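Local coordinates for protein Cog5 (Kluyveromyces lactis, PDB 4U6U) that pairs with Cog7 in the conserved oligomeric Golgi complex, a multisubunit tether thought to capture transport vesicles before they fuse with Golgi membranes, at residues N255-A260 / K283-L288; T133-L138 / N194-C199; S45-M50 / L66-L71; D117-L122 / S155-T160; Q163-T168 / L177-A182. The protein carries 7 engineered substitutions. All blocks are in the same frame, centred on the assembly; numbering follows the deposited sequence.

Interaction 1: residues N255-A260 / K283-L288; sequences NLIYEA and KAVSIL
Y258 stretches from its helix to bring its phenol end up to V285 and L288, in the turn that follows helix 277-284. Its CB carries CG beside the backbone N and anti to the carbonyl carbon (chi1 -85°), and CB, CG and the CD atoms serve as a spacer that brings the far half of the ring across. On one flank CE2 lies 3.7 Å from CG of L288; on the other CE1 is 4.0 Å from the carbonyl oxygen of V285. At the tip, OH stands 3.1 Å from V285 O and 3.7 Å from CD2 of L288. The side chains of Y258 and L288 reach toward each other, tip to tip. A tyrosine suits this place because its ring can pack on a leucine while its hydroxyl sits close to a main-chain oxygen. Beside it, two beta-branched chains cross obliquely, CG2 of I257 touching CG1 of V285 at 3.6 Å. Within the turn, OG of S286 is hydrogen-bonded to K283 O. The contact is finished by two further helices: V285 and I287 rest on F236 of helix 220-241, and I257 rests on F175 of helix 175-192.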
# COMPACT_ATOMS: atom_id res chain seq x y z
N ASN B 255 18.34 44.59 10.02
CA ASN B 255 19.11 44.39 8.80
C ASN B 255 19.83 43.04 8.83
O ASN B 255 19.85 42.33 7.82
CB ASN B 255 20.11 45.52 8.57
CG ASN B 255 21.12 45.63 9.67
OD1 ASN B 255 20.77 45.67 10.86
ND2 ASN B 255 22.40 45.69 9.30
N LEU B 256 20.41 42.68 9.98
CA LEU B 256 21.12 41.40 10.13
C LEU B 256 20.29 40.22 9.65
O LEU B 256 20.79 39.32 8.96
CB LEU B 256 21.53 41.17 11.59
CG LEU B 256 22.04 39.76 11.95
CD1 LEU B 256 23.19 39.26 11.05
CD2 LEU B 256 22.41 39.66 13.43
N ILE B 257 19.01 40.23 10.03
CA ILE B 257 18.05 39.23 9.60
C ILE B 257 17.96 39.21 8.07
O ILE B 257 18.23 38.19 7.43
CB ILE B 257 16.64 39.50 10.19
CG1 ILE B 257 16.66 39.46 11.71
CG2 ILE B 257 15.60 38.55 9.60
CD1 ILE B 257 15.40 40.03 12.33
N TYR B 258 17.60 40.36 7.50
CA TYR B 258 17.42 40.49 6.06
C TYR B 258 18.72 40.18 5.34
O TYR B 258 18.72 39.68 4.21
CB TYR B 258 16.92 41.89 5.71
CG TYR B 258 15.42 42.09 5.79
CD1 TYR B 258 14.55 41.37 4.98
CD2 TYR B 258 14.87 43.03 6.67
CE1 TYR B 258 13.17 41.56 5.05
CE2 TYR B 258 13.50 43.24 6.75
CZ TYR B 258 12.65 42.50 5.93
OH TYR B 258 11.28 42.69 6.00
N GLU B 259 19.83 40.50 6.01
CA GLU B 259 21.16 40.19 5.51
C GLU B 259 21.44 38.68 5.54
O GLU B 259 21.83 38.10 4.53
CB GLU B 259 22.20 40.96 6.32
CG GLU B 259 23.61 40.76 5.86
CD GLU B 259 24.58 41.61 6.65
OE1 GLU B 259 24.18 42.71 7.09
OE2 GLU B 259 25.74 41.17 6.83
N ALA B 260 21.24 38.06 6.70
CA ALA B 260 21.45 36.62 6.84
C ALA B 260 20.56 35.82 5.87
O ALA B 260 20.93 34.72 5.44
CB ALA B 260 21.20 36.17 8.27
N LYS B 283 8.18 36.79 3.93
CA LYS B 283 6.86 37.18 4.43
C LYS B 283 6.72 36.93 5.93
O LYS B 283 6.06 37.70 6.62
CB LYS B 283 5.78 36.42 3.69
CG LYS B 283 5.72 36.79 2.22
CD LYS B 283 4.85 35.82 1.44
CE LYS B 283 5.06 35.96 -0.06
NZ LYS B 283 4.48 34.77 -0.74
N ALA B 284 7.37 35.88 6.42
CA ALA B 284 7.32 35.54 7.83
C ALA B 284 7.90 36.68 8.64
O ALA B 284 7.43 37.00 9.73
CB ALA B 284 8.09 34.26 8.09
N VAL B 285 8.91 37.29 8.08
CA VAL B 285 9.69 38.31 8.74
C VAL B 285 9.37 39.64 8.08
O VAL B 285 10.17 40.14 7.29
CB VAL B 285 11.20 37.97 8.66
CG1 VAL B 285 12.03 38.91 9.47
CG2 VAL B 285 11.42 36.56 9.14
N SER B 286 8.18 40.19 8.32
CA SER B 286 7.73 41.33 7.51
C SER B 286 7.13 42.48 8.34
O SER B 286 6.74 43.50 7.78
CB SER B 286 6.71 40.89 6.45
OG SER B 286 5.44 40.63 7.01
N ILE B 287 7.07 42.31 9.66
CA ILE B 287 6.61 43.38 10.55
C ILE B 287 7.70 44.43 10.76
O ILE B 287 7.46 45.45 11.42
CB ILE B 287 6.17 42.88 11.95
CG1 ILE B 287 7.25 41.99 12.57
CG2 ILE B 287 4.82 42.20 11.89
CD1 ILE B 287 7.21 40.58 12.08
N LEU B 288 8.87 44.19 10.18
CA LEU B 288 10.04 45.07 10.31
C LEU B 288 9.66 46.46 9.78
O LEU B 288 10.36 47.46 10.02
CB LEU B 288 11.26 44.50 9.59
CG LEU B 288 11.82 43.14 10.07
CD1 LEU B 288 12.05 43.03 11.58
CD2 LEU B 288 10.91 42.05 9.64

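Interaction 2: residues T133-L138 / N194-C199; sequences TLIKAL and NLMAAC. Engineered in segment 194-199: A197 (natural residue Glu), A198 (natural residue Glu).
A type I beta turn from M196 to C199, in the long loop between helices 175-192 and 207-213, sets the side chains of both its end residues against I135 of helix 128-141. The fold is an all-helical rod, probably akin to those of other multisubunit tethers, and this is a place where a loop packs back on an earlier helix. I135 buries more surface here than any other residue of the two segments. Its CG1 branch runs beside the backbone N (chi1 -68°), and CD1 at the end of that branch lies 3.8 Å from CD1 of L195 and equally far from CG of M196; the isoleucine side chain crosses both at about a right angle. The shorter branch, CG2, is anti to the backbone N and comes 3.9 Å from SG of C199. A beta-branched residue suits the spot because its two arms serve different partners at once. M196 also packs on L208 and Y211 of helix 207-213, and the backbone of C199 is hydrogen-bonded to T207, which ties the turn to the next helix. A197 and A198, the inner residues of the turn, are both engineered replacements of glutamate. At the surface side K136 extends past C199, and its aliphatic part does the touching: CG lies 3.7 Å from SG, and CE, farther out, 3.9 Å from the same sulphur.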
# COMPACT_ATOMS: atom_id res chain seq x y z
N THR B 133 13.29 1.54 -2.61
CA THR B 133 12.71 0.20 -2.45
C THR B 133 11.53 0.26 -1.47
O THR B 133 10.48 -0.33 -1.72
CB THR B 133 13.76 -0.83 -1.94
OG1 THR B 133 14.96 -0.74 -2.72
CG2 THR B 133 13.21 -2.26 -2.01
N LEU B 134 11.70 1.00 -0.38
CA LEU B 134 10.63 1.19 0.60
C LEU B 134 9.40 1.87 -0.02
O LEU B 134 8.27 1.44 0.22
CB LEU B 134 11.14 2.01 1.79
CG LEU B 134 11.78 1.26 2.96
CD1 LEU B 134 11.15 -0.12 3.10
CD2 LEU B 134 13.30 1.18 2.82
N ILE B 135 9.63 2.91 -0.82
CA ILE B 135 8.52 3.62 -1.47
C ILE B 135 7.71 2.70 -2.37
O ILE B 135 6.49 2.58 -2.20
CB ILE B 135 9.00 4.82 -2.32
CG1 ILE B 135 9.58 5.92 -1.42
CG2 ILE B 135 7.85 5.39 -3.16
CD1 ILE B 135 10.01 7.18 -2.15
N LYS B 136 8.39 2.02 -3.30
CA LYS B 136 7.73 1.14 -4.26
C LYS B 136 6.97 0.05 -3.49
O LYS B 136 5.79 -0.21 -3.77
CB LYS B 136 8.76 0.51 -5.23
CG LYS B 136 9.46 1.52 -6.16
CD LYS B 136 10.05 0.88 -7.41
CE LYS B 136 10.72 1.93 -8.31
NZ LYS B 136 11.13 1.43 -9.65
N ALA B 137 7.65 -0.53 -2.51
CA ALA B 137 7.09 -1.62 -1.73
C ALA B 137 5.77 -1.22 -1.06
O ALA B 137 4.73 -1.85 -1.30
CB ALA B 137 8.10 -2.08 -0.68
N LEU B 138 5.83 -0.15 -0.28
CA LEU B 138 4.69 0.32 0.49
C LEU B 138 3.51 0.71 -0.41
O LEU B 138 2.36 0.41 -0.07
CB LEU B 138 5.11 1.51 1.36
CG LEU B 138 4.14 2.03 2.41
CD1 LEU B 138 3.60 0.88 3.26
CD2 LEU B 138 4.83 3.06 3.27
N ASN B 194 12.23 13.39 -5.65
CA ASN B 194 12.87 13.06 -6.93
C ASN B 194 12.72 11.71 -7.68
O ASN B 194 12.30 11.80 -8.84
CB ASN B 194 14.37 13.32 -6.78
CG ASN B 194 14.73 14.79 -7.01
OD1 ASN B 194 13.95 15.55 -7.59
ND2 ASN B 194 15.91 15.19 -6.55
N LEU B 195 12.97 10.48 -7.20
CA LEU B 195 12.96 9.82 -5.88
C LEU B 195 11.54 9.34 -5.67
O LEU B 195 11.29 8.14 -5.72
CB LEU B 195 13.47 10.65 -4.72
CG LEU B 195 14.26 9.78 -3.72
CD1 LEU B 195 13.37 8.86 -2.87
CD2 LEU B 195 15.34 8.97 -4.43
N MET B 196 10.59 10.24 -5.42
CA MET B 196 9.21 9.80 -5.43
C MET B 196 8.75 9.67 -6.88
O MET B 196 8.08 8.70 -7.24
CB MET B 196 8.29 10.74 -4.66
CG MET B 196 8.24 10.41 -3.18
SD MET B 196 6.95 11.30 -2.27
CE MET B 196 5.46 10.58 -2.95
N ALA B 197 9.13 10.64 -7.70
CA ALA B 197 8.80 10.61 -9.13
C ALA B 197 9.54 9.48 -9.86
O ALA B 197 9.07 8.99 -10.88
CB ALA B 197 9.10 11.95 -9.77
N ALA B 198 10.68 9.06 -9.31
CA ALA B 198 11.50 8.03 -9.93
C ALA B 198 10.80 6.69 -9.86
O ALA B 198 11.13 5.75 -10.60
CB ALA B 198 12.86 7.96 -9.26
N CYS B 199 9.83 6.60 -8.96
CA CYS B 199 9.02 5.40 -8.81
C CYS B 199 7.77 5.47 -9.67
O CYS B 199 6.84 6.23 -9.37
CB CYS B 199 8.67 5.21 -7.34
SG CYS B 199 10.15 5.18 -6.30

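Interaction 3: residues S45-M50 / L66-L71; sequences SQLQMM and LKIAAL
M50 folds its thioether over L71, with CE resting 3.7 Å from CG of the leucine and as close to its CD2. The chain leaves CB with CG beside the backbone N, runs straight to SD, and then bends (chi3 -60°), which carries CE onto L71; the two side chains meet at a slant. Farther back, SD passes 4.2 Å from CB of K67, crossing the lysine at about a right angle, while the extended remainder of K67 leads away from the contact. At the root of the methionine, CB meets CG1 of I68 at 3.9 Å. An unbranched, flexible residue suits this position, since it can touch K67, I68 and L71, which lie on one side of the helix. The arrangement closes an alpha-helical hairpin with a long connection: helix 11-47 ends in a type I beta turn from L47 to M50, with M50 N hydrogen-bonded to L47 O at 3.0 Å, and helix 61-81 returns alongside. L47 joins through CD2, which is 4.2 Å from CG2 of I68 and equally far from CB of L71, sliding past the latter in the opposite direction. I68 thus faces M50 with one branch and L47 with the other, and it also touches N102 and L106 of helix 92-118. An alanine here would probably open a gap between the two helices, leaving CD2 of L47 and CB of M50 without their isoleucine partners. Two residues before L47, S45 OG is hydrogen-bonded to V41 O and to K40 NZ of the Cog7 chain.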
# COMPACT_ATOMS: atom_id res chain seq x y z
N SER B 45 -0.86 -20.82 4.33
CA SER B 45 0.08 -21.67 5.05
C SER B 45 1.49 -21.12 4.88
O SER B 45 2.20 -20.90 5.86
CB SER B 45 -0.01 -23.10 4.54
OG SER B 45 -1.28 -23.66 4.82
N GLN B 46 1.87 -20.85 3.62
CA GLN B 46 3.19 -20.33 3.27
C GLN B 46 3.43 -18.94 3.86
O GLN B 46 4.58 -18.54 4.08
CB GLN B 46 3.34 -20.25 1.75
CG GLN B 46 4.78 -20.32 1.26
CD GLN B 46 5.27 -21.76 1.05
OE1 GLN B 46 4.48 -22.68 0.75
NE2 GLN B 46 6.57 -21.96 1.22
N LEU B 47 2.35 -18.22 4.11
CA LEU B 47 2.39 -16.89 4.71
C LEU B 47 2.80 -16.98 6.16
O LEU B 47 3.74 -16.32 6.60
CB LEU B 47 1.04 -16.19 4.61
CG LEU B 47 1.00 -14.71 4.25
CD1 LEU B 47 -0.04 -14.00 5.10
CD2 LEU B 47 2.36 -14.07 4.39
N GLN B 48 2.07 -17.79 6.92
CA GLN B 48 2.35 -17.98 8.34
C GLN B 48 3.68 -18.67 8.60
O GLN B 48 4.10 -18.79 9.75
CB GLN B 48 1.25 -18.82 8.98
CG GLN B 48 -0.11 -18.18 9.04
CD GLN B 48 -1.13 -19.15 9.60
OE1 GLN B 48 -1.30 -20.26 9.08
NE2 GLN B 48 -1.79 -18.75 10.68
N MET B 49 4.36 -19.06 7.53
CA MET B 49 5.64 -19.75 7.66
C MET B 49 6.80 -18.78 7.48
O MET B 49 7.97 -19.17 7.54
CB MET B 49 5.72 -20.89 6.63
CG MET B 49 6.53 -22.09 7.06
SD MET B 49 6.16 -23.56 6.07
CE MET B 49 6.32 -22.92 4.41
N MET B 50 6.46 -17.51 7.28
CA MET B 50 7.43 -16.42 7.18
C MET B 50 7.24 -15.42 8.31
O MET B 50 6.38 -14.55 8.24
CB MET B 50 7.33 -15.71 5.84
CG MET B 50 7.98 -16.47 4.71
SD MET B 50 7.69 -15.69 3.12
CE MET B 50 5.90 -15.75 3.06
N LEU B 66 10.29 -8.10 2.14
CA LEU B 66 9.92 -8.03 0.73
C LEU B 66 9.23 -9.32 0.26
O LEU B 66 8.31 -9.27 -0.57
CB LEU B 66 11.16 -7.75 -0.12
CG LEU B 66 11.34 -6.30 -0.57
CD1 LEU B 66 10.48 -5.35 0.24
CD2 LEU B 66 12.80 -5.92 -0.45
N LYS B 67 9.67 -10.45 0.79
CA LYS B 67 9.07 -11.72 0.43
C LYS B 67 7.63 -11.76 0.96
O LYS B 67 6.72 -12.19 0.25
CB LYS B 67 9.90 -12.90 0.97
CG LYS B 67 11.24 -13.11 0.25
CD LYS B 67 11.97 -14.36 0.74
CE LYS B 67 13.27 -14.59 -0.02
NZ LYS B 67 14.00 -15.83 0.41
N ILE B 68 7.41 -11.34 2.21
CA ILE B 68 6.05 -11.29 2.75
C ILE B 68 5.16 -10.37 1.91
O ILE B 68 3.98 -10.66 1.68
CB ILE B 68 6.01 -10.86 4.22
CG1 ILE B 68 6.58 -11.98 5.10
CG2 ILE B 68 4.58 -10.56 4.67
CD1 ILE B 68 6.49 -11.69 6.58
N ALA B 69 5.72 -9.25 1.46
CA ALA B 69 4.96 -8.30 0.63
C ALA B 69 4.53 -8.94 -0.68
O ALA B 69 3.38 -8.82 -1.08
CB ALA B 69 5.78 -7.06 0.36
N ALA B 70 5.48 -9.63 -1.32
CA ALA B 70 5.22 -10.33 -2.58
C ALA B 70 4.11 -11.37 -2.43
O ALA B 70 3.28 -11.55 -3.34
CB ALA B 70 6.48 -10.97 -3.08
N LEU B 71 4.12 -12.07 -1.30
CA LEU B 71 3.08 -13.02 -0.97
C LEU B 71 1.73 -12.32 -0.94
O LEU B 71 0.73 -12.85 -1.39
CB LEU B 71 3.36 -13.69 0.38
CG LEU B 71 3.34 -15.21 0.49
CD1 LEU B 71 2.01 -15.81 0.06
CD2 LEU B 71 4.45 -15.80 -0.34

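Interaction 4: residues D117-L122 / S155-T160; sequences DCLNNL and SSKIQT
K157 sends its ammonium group from helix 143-167 into the turn that ends helix 92-118, where two hydrogen bonds receive it. NZ donates to C118 O at 3.0 Å, from 37° above the carbonyl plane, and to OD1 of N121 at 3.1 Å, nearly along the C=O axis (162°). Bends at chi3 and chi4 (44°) turn CE and then NZ toward these oxygens. Both acceptors belong to the type I beta turn from C118 to N121. The asparagine is itself held from outside: its ND2 is hydrogen-bonded to N185 of helix 175-192, which probably holds the amide with OD1 toward the lysine.

The van der Waals contacts are made by L119. It spreads its two methyls over S156, CD1 at 3.6 Å and CD2 at 3.8 Å from OG, and CD2 also lies 4.1 Å from CG of K157. A small serine lets the leucine come close to the helix, and CG of the lysine adds one more apolar neighbour.

A methionine in place of K157 would probably leave C118 O and N121 OD1 without their shared donor and loosen the turn from helix 143-167. Since the charge is buried beside a helix C-terminal end, whose carbonyls carry partial negative charge, that end is likely to stabilise the ammonium form, with neutral oxygens as its partners in this contact.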
# COMPACT_ATOMS: atom_id res chain seq x y z
N ASP B 117 14.04 6.14 8.10
CA ASP B 117 15.11 6.27 7.13
C ASP B 117 15.05 7.64 6.43
O ASP B 117 16.01 8.07 5.80
CB ASP B 117 15.07 5.11 6.13
CG ASP B 117 15.69 3.83 6.70
OD1 ASP B 117 16.09 3.82 7.88
OD2 ASP B 117 15.76 2.82 5.95
N CYS B 118 13.93 8.34 6.54
CA CYS B 118 13.81 9.63 5.88
C CYS B 118 14.16 10.81 6.80
O CYS B 118 14.67 11.83 6.35
CB CYS B 118 12.40 9.83 5.34
SG CYS B 118 12.13 9.07 3.77
N LEU B 119 13.87 10.66 8.08
CA LEU B 119 14.08 11.73 9.04
C LEU B 119 15.54 11.78 9.48
O LEU B 119 15.94 12.66 10.24
CB LEU B 119 13.16 11.58 10.26
CG LEU B 119 11.65 11.51 10.00
CD1 LEU B 119 10.91 11.29 11.31
CD2 LEU B 119 11.08 12.71 9.24
N ASN B 120 16.34 10.82 9.01
CA ASN B 120 17.75 10.79 9.37
C ASN B 120 18.61 11.69 8.49
O ASN B 120 19.81 11.83 8.73
CB ASN B 120 18.28 9.35 9.33
CG ASN B 120 19.66 9.22 9.95
OD1 ASN B 120 20.50 8.46 9.48
ND2 ASN B 120 19.90 9.96 11.03
N ASN B 121 18.00 12.30 7.47
CA ASN B 121 18.71 13.19 6.53
C ASN B 121 19.97 12.63 5.89
O ASN B 121 20.27 12.95 4.74
CB ASN B 121 19.09 14.51 7.22
CG ASN B 121 17.96 15.54 7.21
OD1 ASN B 121 16.84 15.26 6.79
ND2 ASN B 121 18.27 16.75 7.68
N LEU B 122 20.71 11.80 6.64
CA LEU B 122 21.91 11.12 6.15
C LEU B 122 21.54 10.03 5.17
O LEU B 122 21.97 10.05 4.02
CB LEU B 122 22.71 10.50 7.31
CG LEU B 122 23.74 11.31 8.09
CD1 LEU B 122 23.09 12.29 9.07
CD2 LEU B 122 24.70 10.36 8.81
N SER B 155 5.24 16.29 7.64
CA SER B 155 4.76 17.02 8.80
C SER B 155 5.82 17.06 9.92
O SER B 155 5.86 17.98 10.73
CB SER B 155 3.46 16.41 9.30
OG SER B 155 2.76 17.31 10.15
N SER B 156 6.68 16.05 9.94
CA SER B 156 7.70 15.96 10.98
C SER B 156 8.84 16.92 10.67
O SER B 156 9.38 17.57 11.57
CB SER B 156 8.22 14.52 11.10
OG SER B 156 9.20 14.39 12.12
N LYS B 157 9.23 17.00 9.40
CA LYS B 157 10.31 17.89 9.03
C LYS B 157 9.90 19.36 9.22
O LYS B 157 10.67 20.15 9.77
CB LYS B 157 10.77 17.64 7.59
CG LYS B 157 11.49 16.31 7.39
CD LYS B 157 11.82 16.05 5.90
CE LYS B 157 13.30 15.69 5.67
NZ LYS B 157 13.84 14.72 6.66
N ILE B 158 8.69 19.72 8.80
CA ILE B 158 8.20 21.09 9.00
C ILE B 158 8.23 21.41 10.50
O ILE B 158 8.69 22.48 10.89
CB ILE B 158 6.76 21.34 8.39
CG1 ILE B 158 5.63 20.86 9.29
CG2 ILE B 158 6.64 20.71 7.01
CD1 ILE B 158 4.26 20.88 8.61
N GLN B 159 7.80 20.47 11.34
CA GLN B 159 7.76 20.69 12.78
C GLN B 159 9.15 20.93 13.36
O GLN B 159 9.34 21.85 14.14
CB GLN B 159 7.10 19.50 13.47
CG GLN B 159 6.46 19.82 14.82
CD GLN B 159 7.05 18.99 15.95
OE1 GLN B 159 8.17 19.24 16.40
NE2 GLN B 159 6.29 18.00 16.41
N THR B 160 10.13 20.10 12.99
CA THR B 160 11.49 20.23 13.54
C THR B 160 12.18 21.54 13.10
O THR B 160 12.83 22.20 13.92
CB THR B 160 12.37 19.03 13.15
OG1 THR B 160 12.39 18.09 14.23
CG2 THR B 160 13.80 19.46 12.89

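Interaction 5: residues Q163-T168 / L177-A182; sequences QVLSKT and LSLDDA
S178 points its hydroxyl at helix 143-167, where OG stands 3.0 Å from V164 O and 3.2 Å from OG1 of T168. Its chi1 of -74° puts OG anti to its own carbonyl carbon and within reach of both oxygens, though its one proton cannot serve both at once. In T168, OG1 lies between the backbone N and the carbonyl carbon (chi1 42°). There it can turn back and donate to L165 O at 2.8 Å, and T168 N reaches that same oxygen from the same face of its plane. This leaves CG2 of the threonine anti to the carbonyl carbon and facing S178, so one small residue offers a methyl and a hydroxyl to the serine together. The two helices form an antiparallel hairpin, their short segments running at 173° with axes 8.7 Å apart, and S178 sits where they come nearest, its CA 5.3 Å from that of L165; the small serine suits this close approach. L165 brings CD2 against the main-chain carbonyl of S178, 3.6 Å from its O, with L179 CD1 and A182 CB a little farther off. F232 of helix 220-241 backs this leucine, and L179 continues to I261 and F265 of helix 254-265. Toward the surface V164 holds CG2 anti to its backbone N, which brings that methyl 4.1 Å from OD2 of D181, the two side chains crossing at about a right angle.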
# COMPACT_ATOMS: atom_id res chain seq x y z
N GLN B 163 10.44 24.72 14.51
CA GLN B 163 10.89 24.80 15.89
C GLN B 163 12.31 25.37 16.03
O GLN B 163 12.56 26.19 16.91
CB GLN B 163 10.80 23.41 16.51
CG GLN B 163 11.24 23.30 17.94
CD GLN B 163 11.17 21.86 18.43
OE1 GLN B 163 10.61 20.98 17.75
NE2 GLN B 163 11.75 21.60 19.60
N VAL B 164 13.24 24.95 15.17
CA VAL B 164 14.63 25.40 15.28
C VAL B 164 14.79 26.88 14.92
O VAL B 164 15.66 27.56 15.45
CB VAL B 164 15.60 24.55 14.42
CG1 VAL B 164 15.64 25.01 12.98
CG2 VAL B 164 17.01 24.62 15.01
N LEU B 165 13.95 27.38 14.00
CA LEU B 165 13.95 28.81 13.66
C LEU B 165 13.42 29.66 14.81
O LEU B 165 14.04 30.66 15.19
CB LEU B 165 13.11 29.08 12.42
CG LEU B 165 13.61 28.59 11.06
CD1 LEU B 165 12.55 28.90 10.01
CD2 LEU B 165 14.95 29.21 10.69
N SER B 166 12.27 29.28 15.36
CA SER B 166 11.69 30.04 16.46
C SER B 166 12.59 30.09 17.68
O SER B 166 12.54 31.06 18.43
CB SER B 166 10.33 29.49 16.86
OG SER B 166 9.34 29.98 15.98
N LYS B 167 13.40 29.05 17.89
CA LYS B 167 14.28 29.06 19.06
C LYS B 167 15.30 30.20 19.03
O LYS B 167 15.73 30.66 20.10
CB LYS B 167 15.01 27.73 19.18
CG LYS B 167 14.20 26.69 19.93
CD LYS B 167 14.89 25.34 19.90
CE LYS B 167 13.91 24.19 20.16
NZ LYS B 167 14.52 22.86 19.86
N THR B 168 15.67 30.68 17.85
CA THR B 168 16.61 31.80 17.78
C THR B 168 15.96 33.19 17.86
O THR B 168 16.66 34.19 17.81
CB THR B 168 17.49 31.76 16.51
OG1 THR B 168 16.69 31.39 15.38
CG2 THR B 168 18.65 30.79 16.70
N LEU B 177 22.50 30.58 11.45
CA LEU B 177 22.68 29.15 11.73
C LEU B 177 21.38 28.36 11.64
O LEU B 177 21.34 27.27 11.08
CB LEU B 177 23.30 28.98 13.11
CG LEU B 177 24.59 29.77 13.25
CD1 LEU B 177 25.11 29.70 14.67
CD2 LEU B 177 25.61 29.20 12.25
N SER B 178 20.32 28.90 12.23
CA SER B 178 19.00 28.30 12.14
C SER B 178 18.50 28.27 10.70
O SER B 178 17.96 27.27 10.23
CB SER B 178 18.01 29.05 13.03
OG SER B 178 18.25 28.74 14.39
N LEU B 179 18.70 29.38 10.00
CA LEU B 179 18.29 29.56 8.61
C LEU B 179 19.02 28.56 7.69
O LEU B 179 18.57 28.29 6.57
CB LEU B 179 18.53 31.01 8.20
CG LEU B 179 17.73 31.64 7.07
CD1 LEU B 179 16.27 31.33 7.21
CD2 LEU B 179 17.93 33.14 7.13
N ASP B 180 20.18 28.09 8.14
CA ASP B 180 20.92 27.03 7.46
C ASP B 180 20.28 25.65 7.69
O ASP B 180 20.05 24.90 6.74
CB ASP B 180 22.38 27.01 7.92
CG ASP B 180 23.21 28.10 7.26
OD1 ASP B 180 22.76 28.68 6.25
OD2 ASP B 180 24.33 28.37 7.75
N ASP B 181 19.99 25.33 8.96
CA ASP B 181 19.31 24.08 9.33
C ASP B 181 17.97 23.92 8.63
O ASP B 181 17.51 22.80 8.46
CB ASP B 181 19.09 24.00 10.84
CG ASP B 181 20.37 23.74 11.59
OD1 ASP B 181 21.29 23.16 10.98
OD2 ASP B 181 20.46 24.12 12.78
N ALA B 182 17.32 25.02 8.30
CA ALA B 182 16.07 24.97 7.54
C ALA B 182 16.34 24.51 6.09
O ALA B 182 15.55 23.76 5.50
CB ALA B 182 15.39 26.31 7.55

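In the fold
From the N terminus, interaction 3 comes first, closing a loop of 15 residues between helices 11-47 and 61-81. Interaction 4 joins the end of helix 92-118 to helix 143-167 across 32 residues. Interaction 2 opens before interaction 4 has closed, so the two cross, and it ends in the loop after helix 175-192. Interaction 5, the hairpin of helices 143-167 and 175-192, falls wholly within the span of interaction 2. Interaction 1 follows in series and ties helix 254-265 to the C-terminal turn. L66 packs on T133 and A137, linking interactions 3 and 2; L179 packs on A260, linking 5 and 1. The centres of interactions 3 and 1 lie about 56 Å apart, on opposite sides of the chain's centre.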